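Local atomic coordinates of nicotinate-nucleotide pyrophosphorylase (Ehrlichia chaffeensis, PDB entry 3L0G), a protein that probably catalyses the decarboxylating phosphoribosyl transfer that turns quinolinate into nicotinate mononucleotide on the route to NAD(+). Residues C[208-213]-C[226-231]; C[251-256]-C[272-277]; C[219-224]-C[245-250]. One frame throughout, in Å; residues are numbered along the deposited sequence.

Contact 1. Residues C[208-213]-C[226-231]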
ATOM      1  N   GLU C 208       5.386 -23.191 -21.255  1.00 21.28           N
ATOM      2  CA  GLU C 208       4.815 -21.831 -21.121  1.00 20.25           C
ATOM      3  C   GLU C 208       4.170 -21.443 -22.436  1.00 17.92           C
ATOM      4  O   GLU C 208       4.726 -21.704 -23.502  1.00 17.63           O
ATOM      5  CB  GLU C 208       5.858 -20.755 -20.792  1.00 20.66           C
ATOM      6  CG  GLU C 208       6.008 -20.409 -19.297  1.00 24.18           C
ATOM      7  CD  GLU C 208       4.812 -19.745 -18.666  1.00 27.13           C
ATOM      8  OE1 GLU C 208       4.099 -18.979 -19.358  1.00 30.62           O
ATOM      9  OE2 GLU C 208       4.598 -19.984 -17.451  1.00 30.84           O
ATOM     10  N   TYR C 209       3.004 -20.820 -22.343  1.00 15.63           N
ATOM     11  CA  TYR C 209       2.329 -20.263 -23.493  1.00 14.32           C
ATOM     12  C   TYR C 209       3.213 -19.144 -24.040  1.00 13.59           C
ATOM     13  O   TYR C 209       3.643 -18.264 -23.269  1.00 13.40           O
ATOM     14  CB  TYR C 209       0.985 -19.700 -23.045  1.00 14.12           C
ATOM     15  CG  TYR C 209       0.072 -19.213 -24.124  1.00 13.02           C
ATOM     16  CD1 TYR C 209      -1.009 -19.986 -24.550  1.00 13.77           C
ATOM     17  CD2 TYR C 209       0.227 -17.949 -24.660  1.00 12.89           C
ATOM     18  CE1 TYR C 209      -1.869 -19.519 -25.514  1.00 13.53           C
ATOM     19  CE2 TYR C 209      -0.623 -17.473 -25.607  1.00 12.65           C
ATOM     20  CZ  TYR C 209      -1.667 -18.258 -26.042  1.00 13.31           C
ATOM     21  OH  TYR C 209      -2.517 -17.761 -26.980  1.00 12.81           O
ATOM     22  N   ILE C 210       3.485 -19.149 -25.339  1.00 11.99           N
ATOM     23  CA  ILE C 210       4.426 -18.149 -25.876  1.00 11.64           C
ATOM     24  C   ILE C 210       3.753 -17.232 -26.844  1.00 11.39           C
ATOM     25  O   ILE C 210       3.274 -17.703 -27.865  1.00 10.52           O
ATOM     26  CB  ILE C 210       5.632 -18.797 -26.584  1.00 11.22           C
ATOM     27  CG1 ILE C 210       6.337 -19.783 -25.642  1.00 11.30           C
ATOM     28  CG2 ILE C 210       6.581 -17.717 -27.067  1.00 10.89           C
ATOM     29  CD1 ILE C 210       7.695 -20.286 -26.147  1.00 11.92           C
ATOM     30  N   ALA C 211       3.729 -15.931 -26.509  1.00 11.34           N
ATOM     31  CA  ALA C 211       3.361 -14.842 -27.439  1.00 11.57           C
ATOM     32  C   ALA C 211       4.586 -14.065 -27.887  1.00 11.76           C
ATOM     33  O   ALA C 211       5.498 -13.850 -27.099  1.00 11.49           O
ATOM     34  CB  ALA C 211       2.388 -13.877 -26.788  1.00 11.85           C
ATOM     35  N   ILE C 212       4.599 -13.608 -29.149  1.00 11.78           N
ATOM     36  CA  ILE C 212       5.727 -12.836 -29.671  1.00 11.75           C
ATOM     37  C   ILE C 212       5.263 -11.693 -30.576  1.00 12.21           C
ATOM     38  O   ILE C 212       4.359 -11.867 -31.390  1.00 12.45           O
ATOM     39  CB  ILE C 212       6.727 -13.745 -30.398  1.00 12.03           C
ATOM     40  CG1 ILE C 212       7.954 -12.944 -30.907  1.00 11.38           C
ATOM     41  CG2 ILE C 212       6.034 -14.503 -31.528  1.00 11.27           C
ATOM     42  CD1 ILE C 212       9.169 -13.847 -31.377  1.00  9.89           C
ATOM     43  N   GLU C 213       5.846 -10.512 -30.419  1.00 12.23           N
ATOM     44  CA  GLU C 213       5.498  -9.418 -31.323  1.00 13.51           C
ATOM     45  C   GLU C 213       6.376  -9.337 -32.574  1.00 12.85           C
ATOM     46  O   GLU C 213       7.618  -9.422 -32.529  1.00 13.88           O
ATOM     47  CB  GLU C 213       5.364  -8.070 -30.624  1.00 13.81           C
ATOM     48  CG  GLU C 213       6.404  -7.698 -29.677  1.00 17.71           C
ATOM     49  CD  GLU C 213       6.323  -6.215 -29.262  1.00 19.43           C
ATOM     50  OE1 GLU C 213       7.346  -5.496 -29.447  1.00 16.04           O
ATOM     51  OE2 GLU C 213       5.230  -5.795 -28.773  1.00 20.74           O
ATOM     52  N   ASN C 226       8.573 -21.659 -35.486  1.00 12.67           N
ATOM     53  CA  ASN C 226       8.885 -22.031 -34.106  1.00 12.44           C
ATOM     54  C   ASN C 226       7.652 -22.464 -33.298  1.00 12.07           C
ATOM     55  O   ASN C 226       7.764 -22.704 -32.109  1.00 11.92           O
ATOM     56  CB  ASN C 226       9.607 -20.891 -33.384  1.00 12.66           C
ATOM     57  CG  ASN C 226      11.049 -20.772 -33.790  1.00 13.66           C
ATOM     58  OD1 ASN C 226      11.362 -20.271 -34.870  1.00 19.44           O
ATOM     59  ND2 ASN C 226      11.932 -21.251 -32.956  1.00 10.16           N
ATOM     60  N   ASN C 227       6.493 -22.579 -33.950  1.00 11.62           N
ATOM     61  CA  ASN C 227       5.266 -23.052 -33.324  1.00 11.12           C
ATOM     62  C   ASN C 227       4.799 -22.240 -32.096  1.00 10.65           C
ATOM     63  O   ASN C 227       4.383 -22.824 -31.104  1.00 10.25           O
ATOM     64  CB  ASN C 227       5.406 -24.544 -32.960  1.00 11.42           C
ATOM     65  CG  ASN C 227       5.677 -25.418 -34.164  1.00 12.22           C
ATOM     66  OD1 ASN C 227       5.018 -25.300 -35.188  1.00 14.22           O
ATOM     67  ND2 ASN C 227       6.659 -26.309 -34.043  1.00 10.99           N
ATOM     68  N   VAL C 228       4.869 -20.904 -32.157  1.00  9.77           N
ATOM     69  CA  VAL C 228       4.397 -20.072 -31.049  1.00  9.52           C
ATOM     70  C   VAL C 228       2.888 -20.172 -30.896  1.00  9.45           C
ATOM     71  O   VAL C 228       2.186 -20.578 -31.799  1.00  8.00           O
ATOM     72  CB  VAL C 228       4.821 -18.584 -31.181  1.00  9.52           C
ATOM     73  CG1 VAL C 228       6.312 -18.471 -31.063  1.00 10.30           C
ATOM     74  CG2 VAL C 228       4.325 -17.983 -32.462  1.00  8.63           C
ATOM     75  N   ASP C 229       2.395 -19.805 -29.727  1.00  9.55           N
ATOM     76  CA  ASP C 229       0.965 -19.937 -29.461  1.00  9.75           C
ATOM     77  C   ASP C 229       0.235 -18.697 -29.953  1.00  9.27           C
ATOM     78  O   ASP C 229      -0.929 -18.769 -30.335  1.00  9.40           O
ATOM     79  CB  ASP C 229       0.740 -20.175 -27.959  1.00  9.83           C
ATOM     80  CG  ASP C 229       1.422 -21.442 -27.471  1.00 10.87           C
ATOM     81  OD1 ASP C 229       0.875 -22.530 -27.751  1.00 12.55           O
ATOM     82  OD2 ASP C 229       2.487 -21.352 -26.834  1.00  7.35           O
ATOM     83  N   MET C 230       0.942 -17.573 -30.005  1.00  9.45           N
ATOM     84  CA  MET C 230       0.314 -16.280 -30.239  1.00  9.59           C
ATOM     85  C   MET C 230       1.300 -15.331 -30.869  1.00  9.26           C
ATOM     86  O   MET C 230       2.452 -15.234 -30.446  1.00  8.63           O
ATOM     87  CB  MET C 230      -0.195 -15.699 -28.913  1.00  9.95           C
ATOM     88  CG  MET C 230      -0.714 -14.242 -28.957  1.00 12.38           C
ATOM     89  SD  MET C 230      -1.511 -13.834 -27.382  1.00 17.46           S
ATOM     90  CE  MET C 230      -0.880 -12.149 -27.099  1.00 15.25           C
ATOM     91  N   ILE C 231       0.827 -14.654 -31.904  1.00  9.67           N
ATOM     92  CA  ILE C 231       1.621 -13.697 -32.665  1.00 10.40           C
ATOM     93  C   ILE C 231       0.909 -12.344 -32.632  1.00 10.28           C
ATOM     94  O   ILE C 231      -0.270 -12.233 -32.937  1.00 10.76           O
ATOM     95  CB  ILE C 231       1.817 -14.162 -34.115  1.00 10.16           C
ATOM     96  CG1 ILE C 231       2.722 -15.387 -34.167  1.00 11.25           C
ATOM     97  CG2 ILE C 231       2.436 -13.045 -34.951  1.00 10.47           C
ATOM     98  CD1 ILE C 231       2.819 -16.014 -35.582  1.00 12.41           C
TER
HETATM   99  O   HOH W   1       2.601 -23.815 -24.639  1.00 36.21           O

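Contact 2. Residues C[251-256]-C[272-277]. With EDO (1,2-ethanediol), chain I.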
ATOM      1  N   LYS C 251      -3.177 -21.406 -37.238  1.00 16.82           N
ATOM      2  CA  LYS C 251      -2.209 -22.223 -36.478  1.00 16.98           C
ATOM      3  C   LYS C 251      -1.638 -21.490 -35.264  1.00 16.42           C
ATOM      4  O   LYS C 251      -1.031 -22.103 -34.397  1.00 17.11           O
ATOM      5  CB  LYS C 251      -1.047 -22.661 -37.376  1.00 17.74           C
ATOM      6  CG  LYS C 251      -1.475 -23.465 -38.610  1.00 19.91           C
ATOM      7  CD  LYS C 251      -0.285 -23.982 -39.432  1.00 24.04           C
ATOM      8  CE  LYS C 251       0.583 -22.853 -40.059  1.00 25.87           C
ATOM      9  NZ  LYS C 251       2.048 -23.139 -39.815  1.00 26.54           N
ATOM     10  N   SER C 252      -1.812 -20.172 -35.215  1.00 14.89           N
ATOM     11  CA  SER C 252      -1.496 -19.415 -34.019  1.00 13.99           C
ATOM     12  C   SER C 252      -2.609 -18.398 -33.787  1.00 11.94           C
ATOM     13  O   SER C 252      -3.335 -18.040 -34.696  1.00 10.18           O
ATOM     14  CB  SER C 252      -0.091 -18.779 -34.155  1.00 14.50           C
ATOM     15  OG  SER C 252       0.116 -17.703 -33.272  1.00 17.72           O
ATOM     16  N   VAL C 253      -2.773 -17.986 -32.535  1.00 10.78           N
ATOM     17  CA  VAL C 253      -3.632 -16.870 -32.219  1.00  9.82           C
ATOM     18  C   VAL C 253      -2.974 -15.639 -32.877  1.00  9.27           C
ATOM     19  O   VAL C 253      -1.751 -15.564 -32.953  1.00  8.86           O
ATOM     20  CB  VAL C 253      -3.799 -16.720 -30.676  1.00  9.94           C
ATOM     21  CG1 VAL C 253      -4.345 -15.344 -30.303  1.00  6.62           C
ATOM     22  CG2 VAL C 253      -4.712 -17.883 -30.111  1.00 10.00           C
ATOM     23  N   LEU C 254      -3.777 -14.723 -33.402  1.00  9.15           N
ATOM     24  CA  LEU C 254      -3.272 -13.468 -34.007  1.00  9.53           C
ATOM     25  C   LEU C 254      -3.926 -12.284 -33.371  1.00  9.03           C
ATOM     26  O   LEU C 254      -5.163 -12.185 -33.346  1.00  8.40           O
ATOM     27  CB  LEU C 254      -3.589 -13.397 -35.518  1.00 10.02           C
ATOM     28  CG  LEU C 254      -2.539 -13.797 -36.539  1.00 13.02           C
ATOM     29  CD1 LEU C 254      -3.079 -13.606 -37.973  1.00 13.06           C
ATOM     30  CD2 LEU C 254      -1.263 -12.975 -36.294  1.00 14.51           C
ATOM     31  N   GLU C 255      -3.099 -11.341 -32.937  1.00  8.92           N
ATOM     32  CA  GLU C 255      -3.566 -10.139 -32.276  1.00  9.65           C
ATOM     33  C   GLU C 255      -2.968  -8.959 -33.015  1.00 10.11           C
ATOM     34  O   GLU C 255      -1.785  -9.002 -33.337  1.00 11.02           O
ATOM     35  CB  GLU C 255      -3.071 -10.137 -30.837  1.00  9.64           C
ATOM     36  CG  GLU C 255      -3.323  -8.877 -30.089  1.00 11.07           C
ATOM     37  CD  GLU C 255      -3.180  -9.073 -28.585  1.00 15.93           C
ATOM     38  OE1 GLU C 255      -2.663  -8.154 -27.938  1.00 17.17           O
ATOM     39  OE2 GLU C 255      -3.576 -10.141 -28.068  1.00 18.14           O
ATOM     40  N   VAL C 256      -3.763  -7.932 -33.275  1.00 10.26           N
ATOM     41  CA  VAL C 256      -3.254  -6.677 -33.835  1.00 11.58           C
ATOM     42  C   VAL C 256      -3.137  -5.723 -32.668  1.00 13.17           C
ATOM     43  O   VAL C 256      -4.091  -5.572 -31.901  1.00 11.77           O
ATOM     44  CB  VAL C 256      -4.201  -6.085 -34.912  1.00 11.43           C
ATOM     45  CG1 VAL C 256      -3.748  -4.665 -35.347  1.00 11.48           C
ATOM     46  CG2 VAL C 256      -4.306  -7.023 -36.143  1.00  9.49           C
ATOM     47  N   GLY C 272      -9.983 -11.276 -39.834  1.00 13.73           N
ATOM     48  CA  GLY C 272      -9.988 -12.629 -39.219  1.00 12.88           C
ATOM     49  C   GLY C 272      -8.957 -12.841 -38.096  1.00 11.97           C
ATOM     50  O   GLY C 272      -8.641 -13.986 -37.715  1.00 11.10           O
ATOM     51  N   VAL C 273      -8.434 -11.740 -37.563  1.00 10.70           N
ATOM     52  CA  VAL C 273      -7.586 -11.797 -36.378  1.00  9.59           C
ATOM     53  C   VAL C 273      -8.469 -12.157 -35.156  1.00  9.94           C
ATOM     54  O   VAL C 273      -9.691 -12.072 -35.234  1.00 11.06           O
ATOM     55  CB  VAL C 273      -6.811 -10.465 -36.208  1.00  9.88           C
ATOM     56  CG1 VAL C 273      -5.817 -10.285 -37.383  1.00  7.98           C
ATOM     57  CG2 VAL C 273      -7.755  -9.252 -36.077  1.00  7.49           C
ATOM     58  N   ASP C 274      -7.862 -12.587 -34.063  1.00  9.22           N
ATOM     59  CA  ASP C 274      -8.597 -12.983 -32.848  1.00 10.04           C
ATOM     60  C   ASP C 274      -8.778 -11.856 -31.835  1.00 10.16           C
ATOM     61  O   ASP C 274      -9.814 -11.759 -31.170  1.00 10.38           O
ATOM     62  CB  ASP C 274      -7.866 -14.133 -32.153  1.00 10.14           C
ATOM     63  CG  ASP C 274      -7.692 -15.344 -33.071  1.00 10.77           C
ATOM     64  OD1 ASP C 274      -8.707 -15.925 -33.468  1.00 12.00           O
ATOM     65  OD2 ASP C 274      -6.543 -15.689 -33.425  1.00  9.94           O
ATOM     66  N   TYR C 275      -7.761 -11.012 -31.725  1.00  9.29           N
ATOM     67  CA  TYR C 275      -7.737  -9.960 -30.726  1.00  9.27           C
ATOM     68  C   TYR C 275      -7.273  -8.657 -31.358  1.00  9.13           C
ATOM     69  O   TYR C 275      -6.483  -8.669 -32.302  1.00  8.36           O
ATOM     70  CB  TYR C 275      -6.774 -10.343 -29.606  1.00  8.61           C
ATOM     71  CG  TYR C 275      -7.192 -11.587 -28.831  1.00  8.84           C
ATOM     72  CD1 TYR C 275      -8.221 -11.518 -27.901  1.00 10.41           C
ATOM     73  CD2 TYR C 275      -6.566 -12.809 -29.022  1.00  9.30           C
ATOM     74  CE1 TYR C 275      -8.603 -12.599 -27.173  1.00 10.89           C
ATOM     75  CE2 TYR C 275      -6.973 -13.952 -28.287  1.00 10.77           C
ATOM     76  CZ  TYR C 275      -7.987 -13.819 -27.364  1.00 11.58           C
ATOM     77  OH  TYR C 275      -8.440 -14.877 -26.622  1.00 13.44           O
ATOM     78  N   ILE C 276      -7.760  -7.539 -30.825  1.00  9.99           N
ATOM     79  CA  ILE C 276      -7.126  -6.245 -31.072  1.00  9.71           C
ATOM     80  C   ILE C 276      -6.822  -5.570 -29.724  1.00 10.62           C
ATOM     81  O   ILE C 276      -7.742  -5.287 -28.932  1.00 10.35           O
ATOM     82  CB  ILE C 276      -7.983  -5.339 -31.980  1.00  9.41           C
ATOM     83  CG1 ILE C 276      -8.193  -6.023 -33.345  1.00  9.47           C
ATOM     84  CG2 ILE C 276      -7.299  -3.951 -32.180  1.00  9.68           C
ATOM     85  CD1 ILE C 276      -9.393  -5.471 -34.130  1.00  6.25           C
ATOM     86  N   SER C 277      -5.526  -5.325 -29.497  1.00 10.53           N
ATOM     87  CA  SER C 277      -4.982  -4.645 -28.320  0.50 11.43           C
ATOM     88  C   SER C 277      -4.849  -3.157 -28.611  1.00 11.48           C
ATOM     89  O   SER C 277      -4.240  -2.811 -29.605  1.00 12.53           O
ATOM     90  CB  SER C 277      -3.575  -5.168 -28.018  0.50 10.91           C
ATOM     91  OG  SER C 277      -3.597  -6.190 -27.057  0.50 12.92           O
TER
HETATM   92  C1  EDO I 300      -0.510  -7.090 -25.906  1.00 19.76           C
HETATM   93  O1  EDO I 300      -0.838  -5.996 -25.059  1.00 20.46           O
HETATM   94  C2  EDO I 300      -1.020  -8.403 -25.305  1.00 16.77           C
HETATM   95  O2  EDO I 300      -2.439  -8.583 -25.478  1.00 16.35           O
HETATM   96  O   HOH W   2      -5.816 -17.179 -35.514  1.00 14.68           O

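Contact 3. Residues C[219-224]-C[245-250]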
ATOM      1  N   GLN C 219       9.094 -11.865 -39.831  1.00 11.27           N
ATOM      2  CA  GLN C 219       9.056 -12.231 -38.404  1.00 11.14           C
ATOM      3  C   GLN C 219       7.865 -13.086 -38.039  1.00 10.61           C
ATOM      4  O   GLN C 219       7.976 -13.975 -37.204  1.00  9.76           O
ATOM      5  CB  GLN C 219       9.109 -10.982 -37.533  1.00 11.71           C
ATOM      6  CG  GLN C 219      10.453 -10.273 -37.608  1.00 12.92           C
ATOM      7  CD  GLN C 219      10.528  -9.102 -36.683  1.00 13.48           C
ATOM      8  OE1 GLN C 219       9.544  -8.386 -36.506  1.00 16.79           O
ATOM      9  NE2 GLN C 219      11.685  -8.903 -36.058  1.00 13.25           N
ATOM     10  N   VAL C 220       6.732 -12.857 -38.692  1.00 10.31           N
ATOM     11  CA  VAL C 220       5.598 -13.752 -38.556  1.00 10.31           C
ATOM     12  C   VAL C 220       5.940 -15.181 -39.050  1.00 10.77           C
ATOM     13  O   VAL C 220       5.684 -16.169 -38.357  1.00  9.69           O
ATOM     14  CB  VAL C 220       4.380 -13.243 -39.324  1.00 10.01           C
ATOM     15  CG1 VAL C 220       3.304 -14.291 -39.314  1.00  9.55           C
ATOM     16  CG2 VAL C 220       3.859 -11.903 -38.720  1.00 10.10           C
ATOM     17  N   GLU C 221       6.548 -15.276 -40.226  1.00 11.04           N
ATOM     18  CA  GLU C 221       6.945 -16.579 -40.779  1.00 12.33           C
ATOM     19  C   GLU C 221       7.875 -17.360 -39.842  1.00 12.54           C
ATOM     20  O   GLU C 221       7.694 -18.586 -39.662  1.00 13.40           O
ATOM     21  CB  GLU C 221       7.601 -16.418 -42.161  1.00 12.45           C
ATOM     22  CG  GLU C 221       6.573 -16.151 -43.258  1.00 14.91           C
ATOM     23  CD  GLU C 221       7.174 -15.668 -44.573  1.00 16.85           C
ATOM     24  OE1 GLU C 221       8.214 -14.998 -44.554  1.00 19.76           O
ATOM     25  OE2 GLU C 221       6.578 -15.938 -45.641  1.00 23.25           O
ATOM     26  N   GLU C 222       8.855 -16.657 -39.251  1.00 12.28           N
ATOM     27  CA  GLU C 222       9.837 -17.304 -38.381  1.00 12.27           C
ATOM     28  C   GLU C 222       9.205 -17.707 -37.040  1.00 12.19           C
ATOM     29  O   GLU C 222       9.549 -18.733 -36.487  1.00 12.98           O
ATOM     30  CB  GLU C 222      11.084 -16.426 -38.164  1.00 12.69           C
ATOM     31  CG  GLU C 222      12.153 -17.085 -37.295  1.00 12.02           C
ATOM     32  CD  GLU C 222      13.402 -16.239 -37.092  1.00 13.08           C
ATOM     33  OE1 GLU C 222      13.472 -15.064 -37.544  1.00 14.27           O
ATOM     34  OE2 GLU C 222      14.352 -16.777 -36.487  1.00 12.87           O
ATOM     35  N   SER C 223       8.275 -16.904 -36.530  1.00 11.69           N
ATOM     36  CA  SER C 223       7.564 -17.238 -35.306  1.00 10.86           C
ATOM     37  C   SER C 223       6.675 -18.479 -35.500  1.00 10.64           C
ATOM     38  O   SER C 223       6.606 -19.359 -34.637  1.00 10.85           O
ATOM     39  CB  SER C 223       6.732 -16.026 -34.866  1.00 11.12           C
ATOM     40  OG  SER C 223       7.572 -14.928 -34.555  1.00  9.60           O
ATOM     41  N   LEU C 224       6.012 -18.547 -36.642  1.00 10.77           N
ATOM     42  CA  LEU C 224       5.194 -19.698 -37.009  1.00 11.39           C
ATOM     43  C   LEU C 224       6.032 -20.966 -37.101  1.00 11.38           C
ATOM     44  O   LEU C 224       5.603 -22.020 -36.661  1.00 10.08           O
ATOM     45  CB  LEU C 224       4.520 -19.477 -38.365  1.00 11.94           C
ATOM     46  CG  LEU C 224       3.116 -18.882 -38.459  1.00 15.10           C
ATOM     47  CD1 LEU C 224       2.737 -18.883 -39.961  1.00 15.87           C
ATOM     48  CD2 LEU C 224       2.052 -19.638 -37.626  1.00 12.51           C
ATOM     49  N   VAL C 245      -2.792 -13.187 -41.656  1.00 12.59           N
ATOM     50  CA  VAL C 245      -3.913 -14.079 -41.381  1.00 12.29           C
ATOM     51  C   VAL C 245      -3.837 -15.279 -42.321  1.00 13.07           C
ATOM     52  O   VAL C 245      -3.995 -16.423 -41.893  1.00 12.84           O
ATOM     53  CB  VAL C 245      -5.280 -13.374 -41.542  1.00 11.81           C
ATOM     54  CG1 VAL C 245      -6.429 -14.374 -41.494  1.00 11.26           C
ATOM     55  CG2 VAL C 245      -5.474 -12.294 -40.466  1.00 11.50           C
ATOM     56  N   ASP C 246      -3.561 -15.018 -43.594  1.00 13.45           N
ATOM     57  CA  ASP C 246      -3.475 -16.079 -44.585  0.50 13.71           C
ATOM     58  C   ASP C 246      -2.344 -17.066 -44.294  1.00 13.84           C
ATOM     59  O   ASP C 246      -2.524 -18.282 -44.342  1.00 13.04           O
ATOM     60  CB  ASP C 246      -3.252 -15.473 -45.957  0.50 13.89           C
ATOM     61  CG  ASP C 246      -3.305 -16.498 -47.030  0.50 13.59           C
ATOM     62  OD1 ASP C 246      -4.406 -17.028 -47.262  0.50 13.31           O
ATOM     63  OD2 ASP C 246      -2.241 -16.779 -47.610  0.50 14.78           O
ATOM     64  N   ILE C 247      -1.158 -16.535 -44.007  1.00 14.11           N
ATOM     65  CA  ILE C 247       0.029 -17.360 -43.748  0.50 13.93           C
ATOM     66  C   ILE C 247      -0.159 -18.160 -42.473  1.00 13.94           C
ATOM     67  O   ILE C 247       0.207 -19.300 -42.392  1.00 13.68           O
ATOM     68  CB  ILE C 247       1.319 -16.505 -43.571  0.50 13.85           C
ATOM     69  CG1 ILE C 247       1.714 -15.836 -44.890  0.50 13.86           C
ATOM     70  CG2 ILE C 247       2.475 -17.379 -43.075  0.50 13.02           C
ATOM     71  CD1 ILE C 247       2.797 -14.777 -44.750  0.50 11.11           C
ATOM     72  N   VAL C 248      -0.722 -17.512 -41.452  1.00 14.58           N
ATOM     73  CA  VAL C 248      -0.901 -18.183 -40.151  1.00 14.42           C
ATOM     74  C   VAL C 248      -1.920 -19.332 -40.285  1.00 15.04           C
ATOM     75  O   VAL C 248      -1.753 -20.395 -39.684  1.00 14.21           O
ATOM     76  CB  VAL C 248      -1.332 -17.194 -39.033  1.00 14.74           C
ATOM     77  CG1 VAL C 248      -1.765 -17.959 -37.778  1.00 13.20           C
ATOM     78  CG2 VAL C 248      -0.199 -16.180 -38.712  1.00 12.84           C
ATOM     79  N   ASN C 249      -2.975 -19.104 -41.067  1.00 15.71           N
ATOM     80  CA  ASN C 249      -3.972 -20.141 -41.350  1.00 16.45           C
ATOM     81  C   ASN C 249      -4.529 -20.784 -40.057  1.00 16.53           C
ATOM     82  O   ASN C 249      -4.670 -21.990 -39.952  1.00 17.25           O
ATOM     83  CB  ASN C 249      -3.336 -21.183 -42.297  1.00 16.94           C
ATOM     84  CG  ASN C 249      -4.373 -22.076 -43.038  1.00 19.16           C
ATOM     85  OD1 ASN C 249      -4.012 -23.162 -43.507  1.00 21.25           O
ATOM     86  ND2 ASN C 249      -5.628 -21.630 -43.140  1.00 19.00           N
ATOM     87  N   GLY C 250      -4.837 -19.965 -39.064  1.00 16.32           N
ATOM     88  CA  GLY C 250      -5.370 -20.450 -37.796  1.00 16.59           C
ATOM     89  C   GLY C 250      -4.478 -21.354 -36.945  1.00 16.80           C
ATOM     90  O   GLY C 250      -4.980 -21.984 -36.023  1.00 16.90           O
TER

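Contact 1. Residues C[208-213]-C[226-231]
Ala-211 and Met-230 face each other as the first parallel bridge between strands 210-214 and 230-234, with Ile-212 and Ile-231 as the next; the contact closes a beta-alpha-beta unit whose crossover is helix 217-225. Backbone evidence is Ile-212 N to Met-230 O at 3.0 Å and, one step earlier, Asp-229 N to Ile-210 O at 2.9 Å, while Met-230 N reaches that same Ile-210 O only weakly. Before the strands pair, a side chain replaces a backbone acceptor: Ile-210 N gives a nearly straight bond (167°) to Asp-229 OD2, 2.8 Å away, meeting the oxygen on its anti side, slightly out of the carboxylate plane. Asp-229 therefore ties its own N-H and its carboxylate to one residue. Its CB sits over the centre of one face of the Tyr-209 ring, 3.6 Å from the centroid, a CH-pi contact. Tyr-209 has its CG anti to the backbone N (chi1 -174°), which carries the ring across toward 226-231, and Met-230 SD lies at the ring edge as a Met-aromatic contact. Met-230 bends at chi3, and its CE comes to 3.7 Å from Ala-211 CB. On the other face, Ile-212 CG2 meets Val-228 CG2 at 4.0 Å. Helices 194-204 and 217-225 cover this Ile-212 and Val-228 face, Tyr-173 packs on the Ala-211 and Met-230 face, and strands 181-183 and 253-257 flank the pair.

Contact 2. Residues C[251-256]-C[272-277]
Leu-254 and Asp-274 grip each other twice where strands 253-257 and 275-277 begin to pair. Leu-254 N donates to Asp-274 OD2 at 2.9 Å, using the anti lone pair, and Asp-274 N returns a bond of 2.8 Å to Leu-254 O. That carbonyl also accepts from Tyr-275 N, so one oxygen holds two successive N-H groups. Parallel pairing then continues through Val-256 N to Tyr-275 O and Ser-277 N to Val-256 O, with Glu-255 opposite Tyr-275 and Val-256 opposite Ile-276; the short strand axes lie 34° apart.

On the face of Glu-255 and Tyr-275, Val-253 CG1 abuts the ring edge in plane, 3.6 Å from Tyr-275 CE2. The Glu-255 chain starts with CG anti to the backbone N (chi1 172°) and stays extended, running past Tyr-275 CB to bring OE1 to Ser-277 OG. Their modelled separation is doubtfully short, and Ser-277 has a second conformer. Glu-255 OE1 also accepts from O2 of a bound 1,2-ethanediol at 2.5 Å. On the other face Val-256 CG2 packs on Val-273 CG1 at 3.8 Å, beneath helices 238-248 and 262-269.

In the next shell, a water donates to both Ser-252 O and Asp-274 OD2, while Lys-144 forms a salt bridge with Asp-274 OD1. Arg-148 holds Glu-255 OE2 in a salt bridge and makes a cation-pi contact with Tyr-275. Asp-274 thus has a basic partner on OD1 and two donors, Leu-254 N and the water, on OD2, which would probably favour its charged form. The diol, probably from the crystallisation liquor, may mark a polar pocket at the C-terminal ends of these strands.

Contact 3. Residues C[219-224]-C[245-250]
Leu-224 points from helix 217-225 toward the last turn of helix 238-248, and its two methyls make the central part of the contact, with Ile-247 and Val-248. From CB the chain reaches CG at chi1 -93°, away from a staggered position, and there it forks. One methyl, CD1, meets Ile-247 CG2 at 3.5 Å, though Ile-247 has a second conformer and the apparent tightness is doubtful; CD1 lies as near to Ile-247 O and comes to 3.7 Å from Val-248 CA. The other methyl, CD2, comes alongside Val-248 CG1 at 4.2 Å. Leu-224 thus straddles the junction of Ile-247 and Val-248, crossing both side chains at a slant. One turn back along its helix, Val-220 CG1 touches Val-248 CG2 at 4.0 Å, the two side chains roughly perpendicular. At the outer margin the extended Glu-221 chain brings OE2 within 4.1 Å of Ile-247 CD1. No hydrogen bond joins the two segments, so the contact rests on apolar packing. Below it, Val-220 and Leu-224 rest on Ile-231 of strand 230-234. Neighbouring helices laid side by side over a parallel sheet, each following its own strand, are characteristic of the outer layer of the alpha/beta barrel-like domain of quinolinate phosphoribosyltransferases.

How the contacts relate
The three contacts cover consecutive beta-alpha units of one parallel sheet. Contacts 1 and 2, with centres about 12 Å apart, are joined by neighbouring strands: Ile-231 N lies 2.9 Å from Val-253 O, and Ile-231 O lies 3.0 Å from Glu-255 N, both probable hydrogen bonds. Contact 3 is the helical layer outside them, its centre about 11 Å from each. It meets contact 1 through Ser-223, whose OG is 3.4 Å from Ile-212 CG2, and contact 2 through Val-245, whose CA is 3.5 Å from Leu-254 CD1. The bound 1,2-ethanediol touches the sheet near Glu-255 and Ser-277 of contact 2, and a bound 1,2-ethanediol lies about 4 Å from the Met-230 side chain of contact 1.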